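Local atomic coordinates of 3-hydroxyisobutyrate dehydrogenase (Thermus thermophilus, PDB entry 2CVZ), a protein that probably catalyses the NADP-dependent oxidation of 3-hydroxyisobutyrate, a step of valine catabolism, and binds NADPH between an N-terminal Rossmann-type domain and a helical C-terminal domain. Residues G134-V139 with V152-P157; W86-S91 with V109-A114; V174-A179 with E275-L280; K225-G230 with A271-A276. All coordinates share one frame; numbering follows the deposited sequence.

Interaction 1. Residues G134-V139 with V152-P157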
# COMPACT_ATOMS: atom_id res chain seq x y z
N GLY C 134 1.28 -23.20 25.56
CA GLY C 134 1.82 -24.44 26.09
C GLY C 134 0.75 -25.31 26.75
O GLY C 134 -0.43 -24.99 26.66
N PRO C 135 1.15 -26.41 27.42
CA PRO C 135 0.22 -27.33 28.10
C PRO C 135 -0.54 -26.68 29.25
O PRO C 135 0.01 -25.87 30.00
CB PRO C 135 1.15 -28.44 28.59
CG PRO C 135 2.28 -28.42 27.60
CD PRO C 135 2.52 -26.94 27.44
N GLU C 136 -1.81 -27.04 29.39
CA GLU C 136 -2.66 -26.50 30.44
C GLU C 136 -2.07 -26.75 31.83
O GLU C 136 -2.13 -25.89 32.71
CB GLU C 136 -4.05 -27.13 30.37
CG GLU C 136 -4.69 -27.08 28.99
CD GLU C 136 -6.10 -27.63 28.99
OE1 GLU C 136 -6.29 -28.78 29.45
OE2 GLU C 136 -7.01 -26.91 28.53
N GLU C 137 -1.52 -27.94 32.02
CA GLU C 137 -0.93 -28.32 33.29
C GLU C 137 0.25 -27.43 33.66
O GLU C 137 0.36 -26.97 34.80
CB GLU C 137 -0.47 -29.79 33.25
CG GLU C 137 -1.61 -30.78 33.03
CD GLU C 137 -2.18 -30.76 31.62
OE1 GLU C 137 -3.27 -31.33 31.41
OE2 GLU C 137 -1.53 -30.18 30.71
N ALA C 138 1.13 -27.17 32.70
CA ALA C 138 2.29 -26.32 32.93
C ALA C 138 1.83 -24.89 33.22
O ALA C 138 2.36 -24.24 34.12
CB ALA C 138 3.21 -26.35 31.72
N VAL C 139 0.86 -24.41 32.45
CA VAL C 139 0.35 -23.06 32.64
C VAL C 139 -0.13 -22.84 34.08
O VAL C 139 0.21 -21.85 34.71
CB VAL C 139 -0.82 -22.76 31.68
CG1 VAL C 139 -1.47 -21.44 32.04
CG2 VAL C 139 -0.31 -22.72 30.24
N VAL C 152 -3.23 -12.41 32.66
CA VAL C 152 -2.54 -13.58 32.14
C VAL C 152 -3.53 -14.47 31.38
O VAL C 152 -4.49 -14.98 31.96
CB VAL C 152 -1.90 -14.39 33.28
CG1 VAL C 152 -1.18 -15.60 32.73
CG2 VAL C 152 -0.94 -13.50 34.06
N VAL C 153 -3.30 -14.65 30.08
CA VAL C 153 -4.19 -15.45 29.24
C VAL C 153 -3.50 -16.62 28.53
O VAL C 153 -2.45 -16.45 27.91
CB VAL C 153 -4.88 -14.57 28.18
CG1 VAL C 153 -5.89 -15.38 27.38
CG2 VAL C 153 -5.55 -13.38 28.84
N HIS C 154 -4.11 -17.80 28.62
CA HIS C 154 -3.59 -18.99 27.95
C HIS C 154 -4.23 -18.97 26.58
O HIS C 154 -5.44 -19.19 26.45
CB HIS C 154 -4.01 -20.25 28.70
CG HIS C 154 -3.45 -21.52 28.13
ND1 HIS C 154 -3.91 -22.77 28.48
CD2 HIS C 154 -2.44 -21.72 27.25
CE1 HIS C 154 -3.21 -23.69 27.83
NE2 HIS C 154 -2.31 -23.08 27.08
N VAL C 155 -3.43 -18.72 25.54
CA VAL C 155 -3.97 -18.64 24.19
C VAL C 155 -3.84 -19.88 23.32
O VAL C 155 -4.34 -19.89 22.19
CB VAL C 155 -3.36 -17.44 23.44
CG1 VAL C 155 -3.73 -16.16 24.16
CG2 VAL C 155 -1.85 -17.59 23.34
N GLY C 156 -3.18 -20.92 23.82
CA GLY C 156 -3.03 -22.13 23.03
C GLY C 156 -1.76 -22.90 23.29
O GLY C 156 -1.10 -22.68 24.31
N PRO C 157 -1.39 -23.84 22.41
CA PRO C 157 -0.17 -24.64 22.56
C PRO C 157 1.08 -23.80 22.33
O PRO C 157 0.98 -22.61 22.01
CB PRO C 157 -0.35 -25.72 21.50
CG PRO C 157 -1.08 -24.99 20.41
CD PRO C 157 -2.13 -24.23 21.19

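Interaction 2. Residues W86-S91 with V109-A114. With NDP (NADPH dihydro-nicotinamide-adenine-dinucleotide phosphate), chain G.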
# COMPACT_ATOMS: atom_id res chain seq x y z
N TRP C 86 10.54 -23.61 31.68
CA TRP C 86 11.22 -22.53 30.99
C TRP C 86 10.15 -21.57 30.49
O TRP C 86 9.41 -21.88 29.56
CB TRP C 86 12.03 -23.07 29.81
CG TRP C 86 12.98 -22.07 29.21
CD1 TRP C 86 12.67 -20.83 28.72
CD2 TRP C 86 14.40 -22.21 29.06
NE1 TRP C 86 13.80 -20.19 28.28
CE2 TRP C 86 14.88 -21.02 28.47
CE3 TRP C 86 15.31 -23.23 29.37
CZ2 TRP C 86 16.24 -20.82 28.18
CZ3 TRP C 86 16.66 -23.03 29.07
CH2 TRP C 86 17.11 -21.84 28.49
N VAL C 87 10.07 -20.40 31.13
CA VAL C 87 9.09 -19.38 30.76
C VAL C 87 9.82 -18.35 29.91
O VAL C 87 10.63 -17.57 30.41
CB VAL C 87 8.50 -18.70 32.02
CG1 VAL C 87 7.51 -17.61 31.62
CG2 VAL C 87 7.81 -19.75 32.89
N ASP C 88 9.52 -18.35 28.61
CA ASP C 88 10.18 -17.45 27.68
C ASP C 88 9.36 -16.19 27.36
O ASP C 88 8.39 -16.24 26.61
CB ASP C 88 10.50 -18.21 26.40
CG ASP C 88 11.36 -17.42 25.44
OD1 ASP C 88 12.04 -16.48 25.89
OD2 ASP C 88 11.36 -17.75 24.23
N ALA C 89 9.79 -15.06 27.93
CA ALA C 89 9.11 -13.78 27.74
C ALA C 89 9.62 -13.04 26.50
O ALA C 89 9.22 -11.90 26.24
CB ALA C 89 9.28 -12.91 28.98
N THR C 90 10.52 -13.68 25.76
CA THR C 90 11.04 -13.09 24.54
C THR C 90 9.89 -13.03 23.54
O THR C 90 9.00 -13.87 23.58
CB THR C 90 12.14 -13.98 23.90
OG1 THR C 90 13.22 -14.16 24.82
CG2 THR C 90 12.66 -13.37 22.61
N SER C 91 9.87 -12.01 22.68
CA SER C 91 8.85 -11.96 21.64
C SER C 91 9.52 -12.81 20.57
O SER C 91 10.29 -12.31 19.74
CB SER C 91 8.64 -10.52 21.15
OG SER C 91 7.99 -9.74 22.14
N VAL C 109 12.44 -30.72 30.60
CA VAL C 109 12.12 -29.31 30.81
C VAL C 109 10.92 -28.91 29.96
O VAL C 109 10.86 -29.22 28.77
CB VAL C 109 13.31 -28.41 30.44
CG1 VAL C 109 12.92 -26.94 30.58
CG2 VAL C 109 14.49 -28.73 31.34
N THR C 110 9.96 -28.22 30.57
CA THR C 110 8.76 -27.79 29.86
C THR C 110 8.83 -26.32 29.47
O THR C 110 8.84 -25.43 30.33
CB THR C 110 7.51 -28.02 30.72
OG1 THR C 110 7.41 -29.42 31.03
CG2 THR C 110 6.26 -27.59 29.97
N TYR C 111 8.87 -26.07 28.17
CA TYR C 111 8.93 -24.72 27.62
C TYR C 111 7.53 -24.14 27.43
O TYR C 111 6.59 -24.85 27.05
CB TYR C 111 9.65 -24.73 26.27
CG TYR C 111 9.68 -23.39 25.56
CD1 TYR C 111 10.77 -22.52 25.70
CD2 TYR C 111 8.63 -22.99 24.73
CE1 TYR C 111 10.81 -21.29 25.03
CE2 TYR C 111 8.66 -21.76 24.06
CZ TYR C 111 9.75 -20.92 24.21
OH TYR C 111 9.80 -19.73 23.53
N LEU C 112 7.42 -22.84 27.68
CA LEU C 112 6.16 -22.13 27.51
C LEU C 112 6.49 -20.76 26.94
O LEU C 112 7.37 -20.08 27.46
CB LEU C 112 5.45 -21.93 28.85
CG LEU C 112 4.94 -23.17 29.60
CD1 LEU C 112 4.36 -22.74 30.93
CD2 LEU C 112 3.90 -23.88 28.76
N ASP C 113 5.84 -20.37 25.85
CA ASP C 113 6.12 -19.03 25.34
C ASP C 113 5.24 -18.10 26.15
O ASP C 113 4.03 -18.33 26.29
CB ASP C 113 5.85 -18.89 23.83
CG ASP C 113 4.64 -19.66 23.34
OD1 ASP C 113 3.93 -19.13 22.46
OD2 ASP C 113 4.41 -20.80 23.79
N ALA C 114 5.85 -17.07 26.72
CA ALA C 114 5.11 -16.13 27.54
C ALA C 114 5.48 -14.68 27.25
O ALA C 114 5.88 -13.94 28.15
CB ALA C 114 5.35 -16.44 29.02
PA NDP G . 17.06 -4.94 25.47
O1A NDP G . 16.92 -3.89 26.44
O2A NDP G . 17.75 -4.76 24.14
O5B NDP G . 17.76 -6.19 26.28
C5B NDP G . 18.09 -7.39 25.58
C4B NDP G . 18.70 -8.27 26.66
O4B NDP G . 19.09 -9.50 25.99
C3B NDP G . 19.89 -7.75 27.39
O3B NDP G . 19.84 -8.19 28.77
C2B NDP G . 21.05 -8.37 26.71
O2B NDP G . 22.30 -8.43 27.41
C1B NDP G . 20.47 -9.68 26.30
N9A NDP G . 21.18 -10.29 25.14
C8A NDP G . 21.31 -9.80 23.82
N7A NDP G . 22.02 -10.62 23.08
C5A NDP G . 22.38 -11.66 23.89
C6A NDP G . 23.13 -12.85 23.70
N6A NDP G . 23.66 -13.12 22.50
N1A NDP G . 23.31 -13.70 24.74
C2A NDP G . 22.77 -13.41 25.95
N3A NDP G . 22.04 -12.32 26.23
C4A NDP G . 21.88 -11.48 25.15
O3 NDP G . 15.67 -5.60 25.15
PN NDP G . 14.16 -5.40 25.62
O1N NDP G . 13.77 -4.03 25.26
O2N NDP G . 14.18 -5.83 27.06
O5D NDP G . 13.44 -6.55 24.78
C5D NDP G . 13.69 -7.97 25.03
C4D NDP G . 12.49 -8.76 24.43
O4D NDP G . 11.29 -8.20 24.97
C3D NDP G . 12.37 -8.57 22.91
O3D NDP G . 11.98 -9.81 22.31
C2D NDP G . 11.37 -7.46 22.75
O2D NDP G . 10.83 -7.49 21.43
C1D NDP G . 10.38 -7.89 23.91
N1N NDP G . 9.48 -6.81 24.41
C2N NDP G . 10.03 -5.50 24.58
C3N NDP G . 9.12 -4.48 25.08
C7N NDP G . 9.60 -3.12 25.30
O7N NDP G . 8.84 -2.13 25.41
N7N NDP G . 10.92 -2.87 25.40
C4N NDP G . 7.79 -4.84 25.36
C5N NDP G . 7.29 -6.10 25.18
C6N NDP G . 8.14 -7.08 24.71
P2B NDP G . 23.28 -7.23 27.54
O1X NDP G . 24.58 -7.90 27.74
O2X NDP G . 22.85 -6.40 28.70
O3X NDP G . 23.27 -6.41 26.26

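Interaction 3. Residues V174-A179 with E275-L280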
# COMPACT_ATOMS: atom_id res chain seq x y z
N VAL C 174 0.52 -0.38 13.11
CA VAL C 174 -0.43 0.26 12.20
C VAL C 174 -1.11 1.44 12.87
O VAL C 174 -1.21 2.53 12.29
CB VAL C 174 -1.50 -0.74 11.74
CG1 VAL C 174 -2.63 0.00 11.06
CG2 VAL C 174 -0.90 -1.75 10.78
N ASN C 175 -1.60 1.24 14.09
CA ASN C 175 -2.28 2.31 14.80
C ASN C 175 -1.40 3.54 14.96
O ASN C 175 -1.83 4.66 14.70
CB ASN C 175 -2.73 1.82 16.18
CG ASN C 175 -3.73 0.68 16.11
OD1 ASN C 175 -4.27 0.38 15.04
ND2 ASN C 175 -3.99 0.06 17.25
N LEU C 176 -0.16 3.30 15.38
CA LEU C 176 0.80 4.38 15.61
C LEU C 176 1.18 5.12 14.34
O LEU C 176 1.22 6.35 14.32
CB LEU C 176 2.05 3.80 16.27
CG LEU C 176 3.24 4.74 16.50
CD1 LEU C 176 2.85 5.90 17.41
CD2 LEU C 176 4.38 3.94 17.13
N TRP C 177 1.47 4.39 13.27
CA TRP C 177 1.87 5.01 12.02
C TRP C 177 0.74 5.79 11.36
O TRP C 177 0.94 6.92 10.92
CB TRP C 177 2.42 3.96 11.05
CG TRP C 177 2.92 4.54 9.76
CD1 TRP C 177 2.19 4.83 8.65
CD2 TRP C 177 4.26 4.95 9.47
NE1 TRP C 177 2.99 5.38 7.68
CE2 TRP C 177 4.27 5.47 8.16
CE3 TRP C 177 5.47 4.92 10.19
CZ2 TRP C 177 5.43 5.95 7.55
CZ3 TRP C 177 6.62 5.40 9.58
CH2 TRP C 177 6.59 5.92 8.27
N ALA C 178 -0.45 5.20 11.30
CA ALA C 178 -1.59 5.87 10.68
C ALA C 178 -1.90 7.16 11.43
O ALA C 178 -2.22 8.19 10.82
CB ALA C 178 -2.81 4.96 10.68
N ALA C 179 -1.83 7.11 12.75
CA ALA C 179 -2.09 8.30 13.55
C ALA C 179 -1.07 9.36 13.15
O ALA C 179 -1.39 10.54 13.03
CB ALA C 179 -1.96 7.98 15.03
N GLU C 275 9.92 6.78 17.57
CA GLU C 275 10.68 7.72 16.75
C GLU C 275 10.44 7.48 15.26
O GLU C 275 10.87 8.26 14.42
CB GLU C 275 12.17 7.64 17.07
CG GLU C 275 12.55 8.39 18.34
CD GLU C 275 14.04 8.43 18.59
OE1 GLU C 275 14.57 7.50 19.23
OE2 GLU C 275 14.68 9.40 18.13
N ALA C 276 9.74 6.39 14.95
CA ALA C 276 9.43 6.10 13.55
C ALA C 276 8.68 7.29 12.97
O ALA C 276 8.79 7.60 11.78
CB ALA C 276 8.59 4.83 13.44
N LEU C 277 7.92 7.98 13.82
CA LEU C 277 7.15 9.14 13.38
C LEU C 277 8.06 10.29 12.96
O LEU C 277 7.63 11.19 12.25
CB LEU C 277 6.18 9.59 14.48
CG LEU C 277 4.77 8.96 14.38
CD1 LEU C 277 4.88 7.46 14.35
CD2 LEU C 277 3.91 9.42 15.56
N ARG C 278 9.32 10.26 13.40
CA ARG C 278 10.26 11.31 13.03
C ARG C 278 10.44 11.31 11.51
O ARG C 278 10.71 12.35 10.91
CB ARG C 278 11.63 11.08 13.69
CG ARG C 278 11.74 11.52 15.14
CD ARG C 278 13.19 11.33 15.59
NE ARG C 278 13.43 11.71 16.98
CZ ARG C 278 13.47 12.96 17.43
NH1 ARG C 278 13.29 13.98 16.60
NH2 ARG C 278 13.72 13.20 18.71
N LEU C 279 10.31 10.13 10.90
CA LEU C 279 10.45 10.01 9.45
C LEU C 279 9.34 10.80 8.76
O LEU C 279 9.57 11.45 7.74
CB LEU C 279 10.39 8.54 9.03
CG LEU C 279 10.56 8.26 7.53
CD1 LEU C 279 11.84 8.92 7.02
CD2 LEU C 279 10.60 6.76 7.30
N LEU C 280 8.14 10.74 9.33
CA LEU C 280 7.00 11.47 8.77
C LEU C 280 7.20 12.96 8.97
O LEU C 280 6.83 13.77 8.11
CB LEU C 280 5.70 11.02 9.45
CG LEU C 280 5.29 9.57 9.18
CD1 LEU C 280 4.10 9.19 10.04
CD2 LEU C 280 4.96 9.41 7.69

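Interaction 4. Residues K225-G230 with A271-A276. With NDP (NADPH dihydro-nicotinamide-adenine-dinucleotide phosphate), chain G.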
# COMPACT_ATOMS: atom_id res chain seq x y z
N LYS C 225 13.63 6.46 25.20
CA LYS C 225 13.99 5.16 24.64
C LYS C 225 13.52 4.05 25.57
O LYS C 225 14.06 3.88 26.66
CB LYS C 225 15.51 5.08 24.45
CG LYS C 225 16.02 3.72 24.03
CD LYS C 225 15.45 3.30 22.68
CE LYS C 225 15.98 1.94 22.26
NZ LYS C 225 17.46 1.92 22.17
N THR C 226 12.51 3.29 25.15
CA THR C 226 12.00 2.19 25.97
C THR C 226 11.85 0.89 25.19
O THR C 226 11.92 -0.19 25.77
CB THR C 226 10.63 2.54 26.61
OG1 THR C 226 9.61 2.52 25.60
CG2 THR C 226 10.67 3.92 27.26
N PHE C 227 11.65 0.99 23.88
CA PHE C 227 11.48 -0.19 23.03
C PHE C 227 12.11 0.08 21.66
O PHE C 227 11.57 0.86 20.88
CB PHE C 227 9.98 -0.50 22.88
CG PHE C 227 9.67 -1.66 21.98
CD1 PHE C 227 10.43 -2.83 22.02
CD2 PHE C 227 8.59 -1.60 21.11
CE1 PHE C 227 10.11 -3.92 21.21
CE2 PHE C 227 8.26 -2.69 20.29
CZ PHE C 227 9.03 -3.85 20.35
N ALA C 228 13.24 -0.56 21.39
CA ALA C 228 13.97 -0.36 20.14
C ALA C 228 13.16 -0.57 18.86
O ALA C 228 12.43 -1.55 18.72
CB ALA C 228 15.21 -1.26 20.13
N LEU C 229 13.32 0.36 17.93
CA LEU C 229 12.64 0.30 16.64
C LEU C 229 13.01 -1.00 15.93
O LEU C 229 12.18 -1.63 15.27
CB LEU C 229 13.05 1.51 15.78
CG LEU C 229 12.56 1.59 14.33
CD1 LEU C 229 11.05 1.51 14.29
CD2 LEU C 229 13.05 2.91 13.71
N GLY C 230 14.26 -1.41 16.08
CA GLY C 230 14.73 -2.64 15.46
C GLY C 230 13.95 -3.85 15.93
O GLY C 230 13.67 -4.78 15.16
N ALA C 271 16.91 3.45 17.66
CA ALA C 271 16.04 4.58 17.95
C ALA C 271 14.83 3.95 18.64
O ALA C 271 14.64 2.74 18.56
CB ALA C 271 15.62 5.26 16.67
N ASP C 272 14.02 4.75 19.32
CA ASP C 272 12.83 4.20 19.97
C ASP C 272 11.79 3.94 18.89
O ASP C 272 11.75 4.65 17.88
CB ASP C 272 12.26 5.18 21.00
CG ASP C 272 11.05 4.62 21.71
OD1 ASP C 272 11.21 3.65 22.49
OD2 ASP C 272 9.93 5.13 21.49
N HIS C 273 10.95 2.93 19.10
CA HIS C 273 9.93 2.61 18.10
C HIS C 273 9.05 3.79 17.74
O HIS C 273 8.66 3.96 16.58
CB HIS C 273 9.07 1.42 18.57
CG HIS C 273 8.26 1.70 19.80
ND1 HIS C 273 6.92 1.37 19.90
CD2 HIS C 273 8.60 2.23 21.00
CE1 HIS C 273 6.48 1.69 21.10
NE2 HIS C 273 7.48 2.21 21.79
N VAL C 274 8.73 4.63 18.72
CA VAL C 274 7.88 5.79 18.46
C VAL C 274 8.60 6.83 17.60
O VAL C 274 7.95 7.67 16.97
CB VAL C 274 7.41 6.43 19.79
CG1 VAL C 274 6.56 7.66 19.51
CG2 VAL C 274 6.61 5.40 20.58
N GLU C 275 9.92 6.78 17.57
CA GLU C 275 10.68 7.72 16.75
C GLU C 275 10.44 7.48 15.26
O GLU C 275 10.87 8.26 14.42
CB GLU C 275 12.17 7.64 17.07
CG GLU C 275 12.55 8.39 18.34
CD GLU C 275 14.04 8.43 18.59
OE1 GLU C 275 14.57 7.50 19.23
OE2 GLU C 275 14.68 9.40 18.13
N ALA C 276 9.74 6.39 14.95
CA ALA C 276 9.43 6.10 13.55
C ALA C 276 8.68 7.29 12.97
O ALA C 276 8.79 7.60 11.78
CB ALA C 276 8.59 4.83 13.44
PA NDP G . 17.06 -4.94 25.47
O1A NDP G . 16.92 -3.89 26.44
O2A NDP G . 17.75 -4.76 24.14
O5B NDP G . 17.76 -6.19 26.28
C5B NDP G . 18.09 -7.39 25.58
C4B NDP G . 18.70 -8.27 26.66
O4B NDP G . 19.09 -9.50 25.99
C3B NDP G . 19.89 -7.75 27.39
O3B NDP G . 19.84 -8.19 28.77
C2B NDP G . 21.05 -8.37 26.71
O2B NDP G . 22.30 -8.43 27.41
C1B NDP G . 20.47 -9.68 26.30
N9A NDP G . 21.18 -10.29 25.14
C8A NDP G . 21.31 -9.80 23.82
N7A NDP G . 22.02 -10.62 23.08
C5A NDP G . 22.38 -11.66 23.89
C6A NDP G . 23.13 -12.85 23.70
N6A NDP G . 23.66 -13.12 22.50
N1A NDP G . 23.31 -13.70 24.74
C2A NDP G . 22.77 -13.41 25.95
N3A NDP G . 22.04 -12.32 26.23
C4A NDP G . 21.88 -11.48 25.15
O3 NDP G . 15.67 -5.60 25.15
PN NDP G . 14.16 -5.40 25.62
O1N NDP G . 13.77 -4.03 25.26
O2N NDP G . 14.18 -5.83 27.06
O5D NDP G . 13.44 -6.55 24.78
C5D NDP G . 13.69 -7.97 25.03
C4D NDP G . 12.49 -8.76 24.43
O4D NDP G . 11.29 -8.20 24.97
C3D NDP G . 12.37 -8.57 22.91
O3D NDP G . 11.98 -9.81 22.31
C2D NDP G . 11.37 -7.46 22.75
O2D NDP G . 10.83 -7.49 21.43
C1D NDP G . 10.38 -7.89 23.91
N1N NDP G . 9.48 -6.81 24.41
C2N NDP G . 10.03 -5.50 24.58
C3N NDP G . 9.12 -4.48 25.08
C7N NDP G . 9.60 -3.12 25.30
O7N NDP G . 8.84 -2.13 25.41
N7N NDP G . 10.92 -2.87 25.40
C4N NDP G . 7.79 -4.84 25.36
C5N NDP G . 7.29 -6.10 25.18
C6N NDP G . 8.14 -7.08 24.71
P2B NDP G . 23.28 -7.23 27.54
O1X NDP G . 24.58 -7.90 27.74
O2X NDP G . 22.85 -6.40 28.70
O3X NDP G . 23.27 -6.41 26.26

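Interaction 1. Residues G134-V139 with V152-P157
The imidazole of H154 reaches from strand 149-156 to the loop and first helical turn of G134-V139 and takes the largest share of this contact. Its CG lies anti to the backbone N (chi1 -176°), which sends the ring across to the other segment. From CB outward, CG and ND1 each lie 4.0 Å from V139 CG2, which covers this face of the ring. The methyl stands almost squarely over it, V139 CG2 lying 3.7 Å from the centroid of the H154 ring in a CH-pi contact. On the side of E136, H154 CE1 is 3.9 Å from E136 CG, the two side chains crossing at about a right angle. At the tip, H154 NE2 donates to G134 O at 2.7 Å, though the bond is bent (136° at the hydrogen) and the acceptor sits somewhat out of the ring plane. A weak second bond from the same N-H goes to G156 O, which also accepts from G134 N at 2.7 Å. At the backbone angles of G134 and G156 a CB would collide with the carbonyl O of the preceding residue. The contact closes the beta-alpha-beta unit of strand 128-133, helix 136-142 and strand 149-156: P135 and A138 rest on strand 110-117, V155 packs on helix 160-188, and K195 of the second subunit donates to H154 O.

Interaction 2. Residues W86-S91 with V109-A114
With their CG atoms anti to the backbone N, D88 (chi1 -172°) and Y111 (chi1 175°) project from the same face of the sheet, and the phenol reaches along it to D88, two residues past its bridge partner W86. Y111 OH donates to D88 OD2 at 2.6 Å, using the anti lone pair of that oxygen, which lies near the plane of the phenol ring at its edge. D88 CB packs 3.4 Å from Y111 CE1. The other oxygen, D88 OD1, takes T90 OG1 at 2.8 Å on its syn side and T90 N from above the carboxylate plane, an Asx turn at the strand end; T61 OG1 is also hydrogen-bonded to D88 OD1. Beyond the turn, S91 N donates to O3D of NADPH at 3.1 Å. Replacing D88 by alanine removes both oxygens and is likely to leave the Y111 hydroxyl with H162 but without its carboxylate, and to free the turn leading to T90 and S91. On the same face the W86 indole meets Y111 obliquely, W86 CD1 lying 3.9 Å from Y111 CD1, while on the other face V87 CG1 touches A114 CB at 3.6 Å. Four backbone bonds join the parallel strands in a Rossmann-type beta-alpha-beta unit. Helix 94-105 crosses over on the face of W86 and Y111, with helix 66-76 also against W86; helix 136-142 covers V87 and L112.

Interaction 3. Residues V174-A179 with E275-L280
Helix-to-helix packing inside the all-helical C-terminal domain brings W177, on the long helix 160-188, against the first turns of helix 276-284. The indole of W177 is the largest surface of the contact. L280 lies over one face of its six-membered ring, with L280 CG 4.2 Å from the centroid of that ring, and the branch L280 CD2 comes closest, 3.5 Å from W177 CZ2. L279 CD2 meets the rim instead, 4.2 Å from W177 CH2 and near the ring plane. W177 CG is anti to the backbone N (chi1 -177°), an orientation that carries the six-membered ring over to L279 and L280; its NE1 donates to E181 one turn on. The two short helical segments run in roughly the same direction, 26° apart with axes 10.1 Å from each other, a spacing bridged mainly by side chains. Beside the tryptophan, L277 CD1 fits against L176, lying 3.8 Å from L176 CG and equally near the backbone oxygen of that leucine. Helix 251-267 adds Y260, which touches both L176 and A276, and helix 214-219 sends I214 onto L176 and V218 onto L277. From the second subunit, L252 packs on W177, while V174 lies against its own counterpart there.

Interaction 4. Residues K225-G230 with A271-A276
Hydrogen bonds knit the two segments together, and D272 OD1 takes two of them, both nearly straight: T226 N at 3.0 Å from above the carboxylate plane, and F227 N at 3.0 Å almost in line with the C-O bond. The backbone adds H273 N to F227 O at 2.8 Å and L229 N to A271 O. The second carboxylate oxygen, D272 OD2, accepts V274 N in an Asx turn and forms a salt bridge with R217. Were D272 an alanine, the amides of T226 and F227 would probably lose their shared acceptor and R217 this carboxylate, letting the loop that faces the cofactor shift. Among aromatic contacts, the edge of F227 points at the face of H273 (planes 65° apart), F227 CD2 lying 3.6 Å from H273 CG. With H273 CG between the backbone N and carbonyl carbon (chi1 64°), the imidazole stands against this edge, and V274 CG2 covers its opposite face. Cofactor contacts come from the same loop: N7N of the NADPH carboxamide donates to T226 O at 2.9 Å, and F227 CB packs 3.2 Å from NADPH O7N. L229 CD1 touches A276 CB, and both residues lie on Y260 and A263 of helix 251-267; L232 of helix 229-243 backs F227 and H273, while R217 of helix 214-219 lies against H273 and V274, and V218 against V274.

Overall arrangement
Interactions 1 and 2 belong to the N-terminal nucleotide-binding domain and share its sheet, their centres about 11 Å apart; they meet directly where G134 CA packs 3.4 Å from L112 CD2. Interactions 3 and 4 lie on the other side of the chain's centre, in the helical domain, and share E275 and A276, just where their second segments overlap. NADPH joins the two halves: interaction 2 holds its nicotinamide ribose and interaction 4 its carboxamide, although these contacts do not touch, their nearest atoms being about 6 Å apart. Interactions 1 and 3, with centres about 34 Å apart, both reach the second subunit.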